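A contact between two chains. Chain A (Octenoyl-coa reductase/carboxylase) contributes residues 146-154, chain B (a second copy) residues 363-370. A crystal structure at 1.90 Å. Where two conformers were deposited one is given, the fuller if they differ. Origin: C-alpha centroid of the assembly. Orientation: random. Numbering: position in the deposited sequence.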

# COMPACT_ATOMS: atom_id res chain seq x y z
N GLU A 146 5.13 -23.67 -4.81
CA GLU A 146 6.07 -22.61 -5.13
C GLU A 146 6.24 -22.39 -6.64
O GLU A 146 6.90 -21.44 -7.08
CB GLU A 146 7.41 -22.90 -4.47
CG GLU A 146 7.36 -22.97 -2.95
CD GLU A 146 6.85 -24.30 -2.43
OE1 GLU A 146 6.40 -25.15 -3.24
OE2 GLU A 146 6.88 -24.51 -1.20
N GLN A 147 5.60 -23.26 -7.43
CA GLN A 147 5.58 -23.16 -8.89
C GLN A 147 4.50 -22.25 -9.40
O GLN A 147 4.59 -21.69 -10.50
CB GLN A 147 5.32 -24.52 -9.51
CG GLN A 147 6.53 -25.21 -9.97
CD GLN A 147 6.19 -26.47 -10.71
OE1 GLN A 147 6.46 -27.56 -10.22
NE2 GLN A 147 5.56 -26.34 -11.88
N GLU A 148 3.46 -22.10 -8.60
CA GLU A 148 2.34 -21.21 -8.91
C GLU A 148 2.86 -19.80 -8.85
O GLU A 148 3.46 -19.42 -7.86
CB GLU A 148 1.28 -21.28 -7.83
CG GLU A 148 0.47 -22.47 -7.83
CD GLU A 148 -0.78 -22.23 -7.05
OE1 GLU A 148 -1.72 -21.67 -7.64
OE2 GLU A 148 -0.78 -22.55 -5.85
N PRO A 149 2.58 -18.99 -9.88
CA PRO A 149 2.97 -17.59 -9.84
C PRO A 149 2.48 -16.85 -8.59
O PRO A 149 3.26 -16.10 -8.00
CB PRO A 149 2.35 -17.03 -11.12
CG PRO A 149 2.48 -18.21 -12.07
CD PRO A 149 2.11 -19.40 -11.21
N ALA A 150 1.24 -17.10 -8.19
CA ALA A 150 0.62 -16.34 -7.09
C ALA A 150 1.47 -16.45 -5.83
O ALA A 150 1.61 -15.48 -5.09
CB ALA A 150 -0.80 -16.82 -6.83
N THR A 151 2.08 -17.61 -5.64
CA THR A 151 2.93 -17.88 -4.48
C THR A 151 4.06 -16.86 -4.36
O THR A 151 4.45 -16.50 -3.27
CB THR A 151 3.55 -19.28 -4.54
OG1 THR A 151 2.50 -20.25 -4.60
CG2 THR A 151 4.43 -19.54 -3.30
N HIS A 152 4.57 -16.42 -5.50
CA HIS A 152 5.69 -15.49 -5.54
C HIS A 152 5.28 -14.05 -5.31
O HIS A 152 6.12 -13.16 -5.24
CB HIS A 152 6.44 -15.66 -6.85
CG HIS A 152 7.12 -16.98 -6.97
ND1 HIS A 152 8.49 -17.10 -6.97
CD2 HIS A 152 6.63 -18.24 -7.02
CE1 HIS A 152 8.82 -18.37 -7.06
NE2 HIS A 152 7.71 -19.09 -7.08
N GLY A 153 3.98 -13.80 -5.24
CA GLY A 153 3.48 -12.49 -4.85
C GLY A 153 3.10 -12.54 -3.38
O GLY A 153 3.26 -11.57 -2.65
N ASP A 154 2.62 -13.70 -2.96
CA ASP A 154 2.19 -13.93 -1.59
C ASP A 154 2.01 -15.43 -1.44
O ASP A 154 1.16 -16.02 -2.09
CB ASP A 154 0.88 -13.19 -1.27
CG ASP A 154 0.54 -13.19 0.21
OD1 ASP A 154 0.84 -14.19 0.89
OD2 ASP A 154 -0.03 -12.18 0.68
N ALA B 363 11.21 -9.31 -12.32
CA ALA B 363 9.81 -9.45 -11.95
C ALA B 363 9.66 -10.81 -11.32
O ALA B 363 10.33 -11.78 -11.74
CB ALA B 363 8.92 -9.36 -13.18
N ASN B 364 8.79 -10.92 -10.33
CA ASN B 364 8.60 -12.21 -9.72
C ASN B 364 7.66 -13.02 -10.59
O ASN B 364 7.12 -12.52 -11.58
CB ASN B 364 8.09 -12.09 -8.27
CG ASN B 364 6.72 -11.44 -8.18
OD1 ASN B 364 5.81 -11.73 -8.96
ND2 ASN B 364 6.57 -10.53 -7.21
N HIS B 365 7.46 -14.27 -10.20
CA HIS B 365 6.69 -15.20 -11.03
C HIS B 365 5.26 -14.71 -11.19
O HIS B 365 4.66 -14.88 -12.24
CB HIS B 365 6.73 -16.57 -10.36
CG HIS B 365 6.34 -17.70 -11.25
ND1 HIS B 365 6.56 -17.70 -12.61
CD2 HIS B 365 5.81 -18.91 -10.95
CE1 HIS B 365 6.14 -18.84 -13.11
NE2 HIS B 365 5.68 -19.59 -12.13
N GLU B 366 4.71 -14.10 -10.16
CA GLU B 366 3.36 -13.57 -10.25
C GLU B 366 3.27 -12.43 -11.27
O GLU B 366 2.35 -12.37 -12.09
CB GLU B 366 2.84 -13.10 -8.88
CG GLU B 366 1.45 -12.52 -8.98
CD GLU B 366 0.90 -12.12 -7.65
OE1 GLU B 366 1.55 -11.31 -6.96
OE2 GLU B 366 -0.19 -12.61 -7.29
N GLU B 367 4.22 -11.52 -11.18
CA GLU B 367 4.30 -10.38 -12.09
C GLU B 367 4.50 -10.84 -13.51
O GLU B 367 4.01 -10.22 -14.45
CB GLU B 367 5.45 -9.50 -11.67
CG GLU B 367 5.12 -8.79 -10.37
CD GLU B 367 6.30 -8.09 -9.78
OE1 GLU B 367 7.43 -8.64 -9.87
OE2 GLU B 367 6.10 -6.99 -9.23
N GLN B 368 5.22 -11.94 -13.66
CA GLN B 368 5.50 -12.49 -14.95
C GLN B 368 4.26 -13.16 -15.52
O GLN B 368 4.01 -13.07 -16.71
CB GLN B 368 6.68 -13.44 -14.87
CG GLN B 368 8.03 -12.73 -14.78
CD GLN B 368 8.43 -12.02 -16.09
OE1 GLN B 368 7.62 -11.86 -17.00
NE2 GLN B 368 9.66 -11.56 -16.16
N GLN B 369 3.48 -13.81 -14.67
CA GLN B 369 2.21 -14.34 -15.12
C GLN B 369 1.27 -13.22 -15.51
O GLN B 369 0.56 -13.32 -16.51
CB GLN B 369 1.56 -15.21 -14.05
CG GLN B 369 0.18 -15.66 -14.43
CD GLN B 369 -0.43 -16.47 -13.37
OE1 GLN B 369 -0.50 -17.68 -13.48
NE2 GLN B 369 -0.85 -15.82 -12.30
N ALA B 370 1.27 -12.15 -14.72
CA ALA B 370 0.44 -10.99 -15.01
C ALA B 370 0.83 -10.43 -16.38
O ALA B 370 -0.01 -10.12 -17.22
CB ALA B 370 0.62 -9.94 -13.94
O HOH W 1 -0.21 -13.56 -5.06
O HOH W 2 9.48 -15.19 -8.62

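Chain A enters the contact as an irregular loop and then coils: residues 149 to 153 have helical phi/psi values without the regular bonding of a helix, although His A152 N donates to Pro A149 O at 2.8 Å. Chain B presents the first turns of a true helix that begins at His B365. Asn B364 caps it: its OD1 accepts from Glu B367 N at 2.7 Å, while Asn B364 N donates to Glu B367 OE1, also at 2.7 Å. Asparagine, with a short side chain ending in a carbonyl, suits the position well. The two backbones come closest where the CA atoms of Pro A149 and Glu B366 lie 4.1 Å apart, and together the stretches bury 426 Å². Pro A149 (91 Å² covered) and His B365 (83 Å²) account for the largest shares, followed by Glu B366 and His A152.

At the center stands His B365, whose CA-to-CB bond points toward chain A. Its chi1 of -163° (t) extends the imidazole between the loop and the coil. His B365 NE2 donates a weak hydrogen bond to Gln A147 O, 2.9 Å long but bent to 122° at the hydrogen. The contact thus uses the backbone of Gln A147, while its CA-to-CB bond points away and its OE1 and NE2 are hydrogen-bonded elsewhere in the structure. Over one face of the His B365 ring sits Pro A149, its CG 3.6 Å from the ring centroid and 19° off the normal, a CH-pi contact. Proline suits this place because its compact ring offers aliphatic carbon to the flat imidazole. Pro A149 CG also lies 3.3 Å from Gln B369 OE1, brought there by an extended side chain one helical turn along, so Pro A149 CG packs against two side chains of the helix. Pro A149 O lies 3.2 Å from Glu B366 CB.

His A152 forms an edge-to-face aromatic pair with His B365. The edge of His B365 is directed at the His A152 face, with ring centroids 5.3 Å apart and planes at 80°, and His B365 CB lies over that face, 3.8 Å from the centroid. The His A152 ring is held by a very short hydrogen bond from its NE2 to Glu A146 O, 2.5 Å. His A152 ND1 donates weakly to water 2 at 2.7 Å, and His B365 N donates to water 2 at 2.7 Å. Histidine therefore serves both as a packing surface and as a donor at two nitrogens.

The long side chain of Glu B366, chi1 and chi2 both t, carries its carboxylate to Gly A153 and water 1. Water 1 donates to Glu B366 OE2 at 2.4 Å and to Ala A150 O at 2.6 Å. Ala A150 is small and its CA-to-CB bond points away, leaving Ala A150 CA 3.8 Å from Glu B366 OE2. Glu B366 OE1 approaches Gly A153 CA to 3.1 Å. Glycine fits closely, since an ideal CB there would fall 1.6 Å from Glu B366 OE1, a clear clash.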